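Side-chain contacts in diaminobutyrate-pyruvate transaminase and L-2,4-diaminobutyrate decarboxylase (Vibrio parahaemolyticus, PDB 2QMA), which probably uses pyridoxal 5'-phosphate to cleave carbon-carbon bonds of amino acid substrates, a role expected of the C-terminal decarboxylase domain that forms this chain: residues Lys62-Ala67 against Ala88-Lys93; Leu203-Ser208 against Phe213-Ser218; Met382-Gln385 against Ala391-Asp394. All coordinates share one frame; numbering follows the deposited sequence.

Overall arrangement
The three contacts follow one another along the chain without interleaving, and all belong to the pyridoxal-dependent decarboxylase domain. Contact 1 joins helices 61-69 and 80-92, contact 2 sets helix 214-221 against strand 203-208 of the seven-stranded mixed sheet, and contact 3 links the consecutive helices 377-386 and 389-411. The centre of contact 1 is about 39 Å from that of contact 2 and about 35 Å from that of contact 3; contacts 2 and 3 are about 33 Å apart, centre to centre, on opposite sides of the chain's centre. Nearest atoms stay about 21 to 23 Å apart, so none touches another. Contacts 1 and 3 both meet the second subunit, and contact 2 is buried packing of a helix on the large sheet.

Contact 1: Lys62-Ala67 against Ala88-Lys93; sequences KALEDA and AELVAK
Leu-90 supplies the apolar link between the two helices through its branched end. Its CD1 meets Ala-67 CB at 3.7 Å and Leu-64 CD1 more loosely, at 4.2 Å, with the two leucine side chains inclined to one another. Its other branch, CD2, lies over the backbone of Ala-67, 4.0 Å from Ala-67 O. Leu-64 CD1 also comes to 3.7 Å from Leu-90 O, a van der Waals approach to a carbonyl that accepts a hydrogen bond from Asn-94 ND2. In both leucines CG stands opposite the backbone N (chi1 169° in Leu-64, 178° in Leu-90); this carries the end of Leu-64 to where CD1 meets Leu-90, whereas Leu-90 engages both of its methyls.

The arrangement packs helix 61-69 against the wider pi-type turn of residues 88-92 in helix 80-92, where Lys-93 N bonds Ala-88 O at 3.0 Å. This helix pair also faces the dimer partner: Leu-64 packs on Ser-137 of the second subunit, and the same Ser-137 OG hydrogen-bonds Val-91 O.

Polar interactions stay within each helix. Asp-66 OD2, one turn along from Lys-62, receives Lys-62 NZ on its syn lone pair at 3.2 Å, a salt bridge. Glu-89 OE2 has a long pairing with Lys-93 NZ, at 4.0 Å.

Contact 2: Leu203-Ser208 against Phe213-Ser218; sequences LRIVCS and FTVQKS
Val-215 makes both apolar contacts with the strand, to Ile-205 and Cys-207, and nearly all of this work falls to one methyl group. Its CB points from the helix toward strand 203-208, with Cys-207 and Val-215 the closest pair of backbone positions, their CA atoms 8.0 Å apart. From CB the side chain divides. CG1 stands opposite the backbone N (chi1 179°), which sends it down to the strand: it touches Ile-205 CG2 at 3.8 Å and Cys-207 SG at 4.1 Å. Seen from CG1, these two partners are separated by about 90°, so the methyl sits in the notch between strand residues i and i+2, which present their side chains on the same face. The other branch remains farther away, with Val-215 CG2 4.7 Å from Cys-207 SG.

The partners are posed to match. Ile-205 offers its short branch, and its side chain and that of Val-215 run past each other in opposite senses. Cys-207 holds SG between its backbone N and carbonyl carbon, which tips the sulfur toward the helix; Val-229 of the neighbouring strand also touches this side chain.

No direct hydrogen bond crosses the contact. One water bridges it at the strand's end, donating to Ser-208 O at 3.0 Å and accepting only weakly from Gln-216 NE2 at 3.4 Å. Strand 203-208 itself is fixed by backbone bonds to both neighbours, Ile-205 with Met-230 and Arg-204 with Phe-260. Strands 203-208 and 229-232 run parallel with helix 214-221 between them in the chain, a beta-alpha-beta crossover, the building unit of the large domain in fold-type I pyridoxal-phosphate enzymes.

Contact 3: Met382-Gln385 against Ala391-Asp394; sequences MTMQ and ALGD
Leu-392 CD1 is the single atom on which the contact converges, approached by Met-384 and Thr-383 from the preceding helix. Met-384 was deposited as selenomethionine, and its SE lies 3.7 Å from Leu-392 CD1. The modelled approach of its terminal CE is too short for two carbons and is therefore doubtful. Thr-383 adds a looser contact, CG2 to Leu-392 CD1 at 4.2 Å.

The shape of the chains accounts for this meeting. Met-384 bends at chi2 (-48°), which places SE beside Leu-392. The two side chains cross at roughly a right angle. The CA atoms of Met-384 and Leu-392 remain 9.1 Å apart, hence the side chains alone close the gap.

A second shell holds the participants. Leu-392 also rests on Leu-303, Tyr-328 and Val-387, while Met-384 packs against Leu-73 of the second subunit. Thr-383 OG1 is hydrogen-bonded to Gln-329 OE1, a bond consistent with the rotation (chi1 -78°) that turns CG2 to Leu-392.

Farther out, Lys-325, predicted to carry the pyridoxal phosphate though none is attached in this structure, lies about 11 Å from Leu-392, side chain to side chain.

No hydrogen bond joins the segments and the touching atoms are apolar, so helices 377-386 and 389-411 meet here by van der Waals packing, with the threonine hydroxyl bonded outside the two segments.

Contact 1: Lys62-Ala67 against Ala88-Lys93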
loop_
_atom_site.group_PDB
_atom_site.type_symbol
_atom_site.label_atom_id
_atom_site.label_comp_id
_atom_site.label_asym_id
_atom_site.label_seq_id
_atom_site.Cartn_x
_atom_site.Cartn_y
_atom_site.Cartn_z
ATOM N N LYS A 62 4.802 -1.980 28.204
ATOM C CA LYS A 62 4.131 -3.215 28.641
ATOM C C LYS A 62 2.663 -2.992 29.051
ATOM O O LYS A 62 1.798 -3.783 28.677
ATOM C CB LYS A 62 4.913 -3.963 29.724
ATOM C CG LYS A 62 4.592 -5.477 29.737
ATOM C CD LYS A 62 4.519 -6.054 31.145
ATOM C CE LYS A 62 3.856 -7.429 31.158
ATOM N NZ LYS A 62 2.894 -7.538 32.275
ATOM N N ALA A 63 2.406 -1.904 29.784
ATOM C CA ALA A 63 1.064 -1.457 30.164
ATOM C C ALA A 63 0.200 -1.156 28.937
ATOM O O ALA A 63 -0.942 -1.559 28.878
ATOM C CB ALA A 63 1.155 -0.224 31.035
ATOM N N LEU A 64 0.754 -0.438 27.966
ATOM C CA LEU A 64 -0.014 -0.106 26.770
ATOM C C LEU A 64 -0.359 -1.377 25.966
ATOM O O LEU A 64 -1.487 -1.526 25.494
ATOM C CB LEU A 64 0.738 0.949 25.925
ATOM C CG LEU A 64 0.293 1.294 24.499
ATOM C CD1 LEU A 64 -1.073 1.963 24.466
ATOM C CD2 LEU A 64 1.341 2.177 23.805
ATOM N N GLU A 65 0.616 -2.270 25.810
ATOM C CA GLU A 65 0.412 -3.514 25.074
ATOM C C GLU A 65 -0.645 -4.381 25.777
ATOM O O GLU A 65 -1.497 -5.000 25.118
ATOM C CB GLU A 65 1.740 -4.267 24.918
ATOM C CG GLU A 65 1.608 -5.679 24.393
ATOM C CD GLU A 65 2.934 -6.401 24.258
ATOM O OE1 GLU A 65 3.796 -6.241 25.150
ATOM O OE2 GLU A 65 3.115 -7.139 23.248
ATOM N N ASP A 66 -0.588 -4.406 27.115
ATOM C CA ASP A 66 -1.531 -5.211 27.885
ATOM C C ASP A 66 -2.949 -4.708 27.659
ATOM O O ASP A 66 -3.859 -5.512 27.409
ATOM C CB ASP A 66 -1.201 -5.206 29.392
ATOM C CG ASP A 66 -0.020 -6.124 29.760
ATOM O OD1 ASP A 66 0.428 -6.942 28.925
ATOM O OD2 ASP A 66 0.474 -6.004 30.922
ATOM N N ALA A 67 -3.112 -3.380 27.728
ATOM C CA ALA A 67 -4.423 -2.729 27.576
ATOM C C ALA A 67 -5.010 -2.969 26.194
ATOM O O ALA A 67 -6.196 -3.287 26.054
ATOM C CB ALA A 67 -4.321 -1.223 27.859
ATOM N N ALA A 88 -9.546 6.825 20.637
ATOM C CA ALA A 88 -8.896 8.108 20.907
ATOM C C ALA A 88 -8.136 8.007 22.233
ATOM O O ALA A 88 -6.978 8.394 22.337
ATOM C CB ALA A 88 -9.915 9.255 20.934
ATOM N N GLU A 89 -8.791 7.431 23.225
ATOM C CA GLU A 89 -8.245 7.348 24.565
ATOM C C GLU A 89 -7.033 6.448 24.695
ATOM O O GLU A 89 -6.071 6.805 25.359
ATOM C CB GLU A 89 -9.323 6.916 25.563
ATOM C CG GLU A 89 -8.804 6.832 27.011
ATOM C CD GLU A 89 -8.528 8.189 27.667
ATOM O OE1 GLU A 89 -8.965 9.255 27.162
ATOM O OE2 GLU A 89 -7.866 8.183 28.727
ATOM N N LEU A 90 -7.088 5.274 24.084
ATOM C CA LEU A 90 -6.047 4.270 24.278
ATOM C C LEU A 90 -4.981 4.296 23.163
ATOM O O LEU A 90 -3.771 4.202 23.412
ATOM C CB LEU A 90 -6.702 2.874 24.400
ATOM C CG LEU A 90 -5.780 1.659 24.557
ATOM C CD1 LEU A 90 -5.006 1.780 25.876
ATOM C CD2 LEU A 90 -6.578 0.329 24.443
ATOM N N VAL A 91 -5.442 4.432 21.935
ATOM C CA VAL A 91 -4.552 4.302 20.793
ATOM C C VAL A 91 -3.923 5.682 20.456
ATOM O O VAL A 91 -2.676 5.847 20.476
ATOM C CB VAL A 91 -5.304 3.647 19.612
ATOM C CG1 VAL A 91 -4.383 3.501 18.347
ATOM C CG2 VAL A 91 -5.854 2.269 20.024
ATOM N N ALA A 92 -4.789 6.669 20.199
ATOM C CA ALA A 92 -4.356 7.985 19.714
ATOM C C ALA A 92 -3.538 8.706 20.767
ATOM O O ALA A 92 -2.460 9.224 20.471
ATOM C CB ALA A 92 -5.569 8.832 19.277
ATOM N N LYS A 93 -4.069 8.774 21.995
ATOM C CA LYS A 93 -3.370 9.438 23.095
ATOM C C LYS A 93 -1.929 8.914 23.302
ATOM O O LYS A 93 -1.070 9.672 23.772
ATOM C CB LYS A 93 -4.186 9.308 24.393
ATOM C CG LYS A 93 -3.658 10.104 25.548
ATOM C CD LYS A 93 -4.642 10.069 26.743
ATOM C CE LYS A 93 -4.193 11.009 27.858
ATOM N NZ LYS A 93 -4.844 10.689 29.176
#

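Contact 2: Leu203-Ser208 against Phe213-Ser218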
loop_
_atom_site.group_PDB
_atom_site.type_symbol
_atom_site.label_atom_id
_atom_site.label_comp_id
_atom_site.label_asym_id
_atom_site.label_seq_id
_atom_site.Cartn_x
_atom_site.Cartn_y
_atom_site.Cartn_z
ATOM N N LEU A 203 24.714 -11.299 -12.944
ATOM C CA LEU A 203 24.150 -9.954 -12.933
ATOM C C LEU A 203 24.498 -9.231 -11.636
ATOM O O LEU A 203 24.504 -9.839 -10.535
ATOM C CB LEU A 203 22.620 -10.002 -13.119
ATOM C CG LEU A 203 22.162 -10.570 -14.488
ATOM C CD1 LEU A 203 20.625 -10.774 -14.503
ATOM C CD2 LEU A 203 22.544 -9.663 -15.638
ATOM N N ARG A 204 24.810 -7.947 -11.759
ATOM C CA ARG A 204 25.212 -7.166 -10.589
ATOM C C ARG A 204 24.552 -5.788 -10.604
ATOM O O ARG A 204 24.489 -5.131 -11.652
ATOM C CB ARG A 204 26.739 -6.977 -10.509
ATOM C CG ARG A 204 27.547 -8.254 -10.188
ATOM C CD ARG A 204 27.222 -8.818 -8.801
ATOM N NE ARG A 204 28.079 -9.979 -8.479
ATOM C CZ ARG A 204 27.787 -11.221 -8.832
ATOM N NH1 ARG A 204 26.681 -11.437 -9.537
ATOM N NH2 ARG A 204 28.597 -12.250 -8.495
ATOM N N ILE A 205 24.098 -5.371 -9.422
ATOM C CA ILE A 205 23.573 -4.036 -9.209
ATOM C C ILE A 205 24.636 -3.269 -8.399
ATOM O O ILE A 205 25.104 -3.715 -7.331
ATOM C CB ILE A 205 22.298 -4.075 -8.383
ATOM C CG1 ILE A 205 21.219 -4.947 -9.053
ATOM C CG2 ILE A 205 21.839 -2.627 -7.997
ATOM C CD1 ILE A 205 20.118 -5.451 -8.053
ATOM N N VAL A 206 25.033 -2.127 -8.930
ATOM C CA VAL A 206 26.055 -1.314 -8.306
ATOM C C VAL A 206 25.370 -0.238 -7.439
ATOM O O VAL A 206 24.422 0.436 -7.886
ATOM C CB VAL A 206 26.965 -0.628 -9.410
ATOM C CG1 VAL A 206 28.027 0.243 -8.723
ATOM C CG2 VAL A 206 27.563 -1.640 -10.371
ATOM N N CYS A 207 25.796 -0.116 -6.187
ATOM C CA CYS A 207 25.300 0.948 -5.308
ATOM C C CYS A 207 26.393 1.358 -4.307
ATOM O O CYS A 207 27.477 0.780 -4.294
ATOM C CB CYS A 207 24.022 0.498 -4.586
ATOM S SG CYS A 207 24.273 -0.835 -3.456
ATOM N N SER A 208 26.120 2.372 -3.506
ATOM C CA SER A 208 27.117 2.838 -2.542
ATOM C C SER A 208 26.868 2.114 -1.233
ATOM O O SER A 208 25.799 1.533 -1.020
ATOM C CB SER A 208 27.088 4.346 -2.378
ATOM O OG SER A 208 26.130 4.762 -1.440
ATOM N N PHE A 213 18.815 -0.030 2.198
ATOM C CA PHE A 213 18.969 -1.486 2.192
ATOM C C PHE A 213 17.862 -2.174 1.406
ATOM O O PHE A 213 17.911 -3.382 1.211
ATOM C CB PHE A 213 19.092 -2.071 3.615
ATOM C CG PHE A 213 19.761 -3.432 3.647
ATOM C CD1 PHE A 213 21.146 -3.539 3.777
ATOM C CD2 PHE A 213 19.005 -4.608 3.509
ATOM C CE1 PHE A 213 21.766 -4.790 3.790
ATOM C CE2 PHE A 213 19.614 -5.861 3.522
ATOM C CZ PHE A 213 20.997 -5.956 3.663
ATOM N N THR A 214 16.879 -1.404 0.920
ATOM C CA THR A 214 15.910 -1.979 -0.007
ATOM C C THR A 214 16.579 -2.339 -1.354
ATOM O O THR A 214 15.931 -2.962 -2.199
ATOM C CB THR A 214 14.620 -1.120 -0.246
ATOM O OG1 THR A 214 14.968 0.228 -0.601
ATOM C CG2 THR A 214 13.709 -1.119 1.004
ATOM N N VAL A 215 17.846 -1.969 -1.563
ATOM C CA VAL A 215 18.578 -2.480 -2.767
ATOM C C VAL A 215 18.890 -3.972 -2.600
ATOM O O VAL A 215 18.577 -4.772 -3.461
ATOM C CB VAL A 215 19.883 -1.677 -3.169
ATOM C CG1 VAL A 215 20.573 -2.302 -4.401
ATOM C CG2 VAL A 215 19.576 -0.209 -3.455
ATOM N N GLN A 216 19.543 -4.328 -1.495
ATOM C CA GLN A 216 19.798 -5.724 -1.162
ATOM C C GLN A 216 18.455 -6.480 -1.052
ATOM O O GLN A 216 18.309 -7.570 -1.588
ATOM C CB GLN A 216 20.544 -5.788 0.167
ATOM C CG GLN A 216 21.970 -5.293 0.064
ATOM C CD GLN A 216 22.184 -3.749 0.105
ATOM O OE1 GLN A 216 21.277 -2.926 -0.081
ATOM N NE2 GLN A 216 23.422 -3.374 0.357
ATOM N N LYS A 217 17.469 -5.873 -0.380
ATOM C CA LYS A 217 16.184 -6.569 -0.138
ATOM C C LYS A 217 15.476 -6.753 -1.481
ATOM O O LYS A 217 14.862 -7.788 -1.728
ATOM C CB LYS A 217 15.282 -5.791 0.824
ATOM C CG LYS A 217 15.843 -5.677 2.230
ATOM C CD LYS A 217 14.852 -5.011 3.170
ATOM C CE LYS A 217 14.342 -5.991 4.212
ATOM N NZ LYS A 217 13.700 -5.262 5.376
ATOM N N SER A 218 15.611 -5.760 -2.352
ATOM C CA SER A 218 15.025 -5.827 -3.692
ATOM C C SER A 218 15.667 -6.969 -4.457
ATOM O O SER A 218 14.983 -7.778 -5.066
ATOM C CB SER A 218 15.229 -4.498 -4.432
ATOM O OG SER A 218 14.270 -3.576 -3.942
HETATM O O HOH W 1 23.737 -0.016 0.451
#

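Contact 3: Met382-Gln385 against Ala391-Asp394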
loop_
_atom_site.group_PDB
_atom_site.type_symbol
_atom_site.label_atom_id
_atom_site.label_comp_id
_atom_site.label_asym_id
_atom_site.label_seq_id
_atom_site.Cartn_x
_atom_site.Cartn_y
_atom_site.Cartn_z
HETATM N N MSE A 382 -4.519 17.486 -4.635
HETATM C CA MSE A 382 -5.050 18.554 -3.761
HETATM C C MSE A 382 -3.957 19.448 -3.184
HETATM O O MSE A 382 -4.090 20.682 -3.187
HETATM C CB MSE A 382 -5.932 17.975 -2.645
HETATM C CG MSE A 382 -7.114 17.206 -3.232
HETATM SE SE MSE A 382 -8.500 16.690 -1.995
HETATM C CE MSE A 382 -8.715 18.390 -1.065
ATOM N N THR A 383 -2.868 18.833 -2.730
ATOM C CA THR A 383 -1.736 19.565 -2.168
ATOM C C THR A 383 -1.157 20.617 -3.144
ATOM O O THR A 383 -0.880 21.780 -2.728
ATOM C CB THR A 383 -0.640 18.587 -1.692
ATOM O OG1 THR A 383 -1.013 18.012 -0.422
ATOM C CG2 THR A 383 0.697 19.299 -1.575
HETATM N N MSE A 384 -1.003 20.247 -4.421
HETATM C CA MSE A 384 -0.430 21.190 -5.418
HETATM C C MSE A 384 -1.369 22.339 -5.829
HETATM O O MSE A 384 -0.914 23.389 -6.322
HETATM C CB MSE A 384 0.111 20.449 -6.642
HETATM C CG MSE A 384 1.285 19.500 -6.292
HETATM SE SE MSE A 384 2.683 20.272 -5.179
HETATM C CE MSE A 384 2.065 19.790 -3.465
ATOM N N GLN A 385 -2.667 22.113 -5.675
ATOM C CA GLN A 385 -3.658 23.176 -5.886
ATOM C C GLN A 385 -3.712 24.189 -4.753
ATOM O O GLN A 385 -4.039 25.373 -4.987
ATOM C CB GLN A 385 -5.046 22.597 -6.095
ATOM C CG GLN A 385 -5.242 21.886 -7.420
ATOM C CD GLN A 385 -6.640 21.315 -7.457
ATOM O OE1 GLN A 385 -7.613 22.058 -7.579
ATOM N NE2 GLN A 385 -6.753 20.001 -7.270
ATOM N N ALA A 391 5.671 27.028 -2.742
ATOM C CA ALA A 391 5.634 27.082 -1.266
ATOM C C ALA A 391 6.407 25.910 -0.676
ATOM O O ALA A 391 7.162 26.082 0.287
ATOM C CB ALA A 391 4.203 27.121 -0.727
ATOM N N LEU A 392 6.197 24.706 -1.231
ATOM C CA LEU A 392 7.005 23.535 -0.796
ATOM C C LEU A 392 8.507 23.806 -1.067
ATOM O O LEU A 392 9.356 23.524 -0.232
ATOM C CB LEU A 392 6.551 22.239 -1.483
ATOM C CG LEU A 392 5.133 21.716 -1.154
ATOM C CD1 LEU A 392 4.694 20.566 -2.094
ATOM C CD2 LEU A 392 5.029 21.267 0.313
ATOM N N GLY A 393 8.819 24.349 -2.239
ATOM C CA GLY A 393 10.195 24.723 -2.551
ATOM C C GLY A 393 10.767 25.648 -1.500
ATOM O O GLY A 393 11.875 25.429 -0.986
ATOM N N ASP A 394 9.995 26.661 -1.149
ATOM C CA ASP A 394 10.412 27.622 -0.099
ATOM C C ASP A 394 10.652 26.952 1.276
ATOM O O ASP A 394 11.619 27.289 1.985
ATOM C CB ASP A 394 9.408 28.770 0.032
ATOM C CG ASP A 394 9.322 29.666 -1.200
ATOM O OD1 ASP A 394 10.131 29.583 -2.152
ATOM O OD2 ASP A 394 8.388 30.485 -1.214
#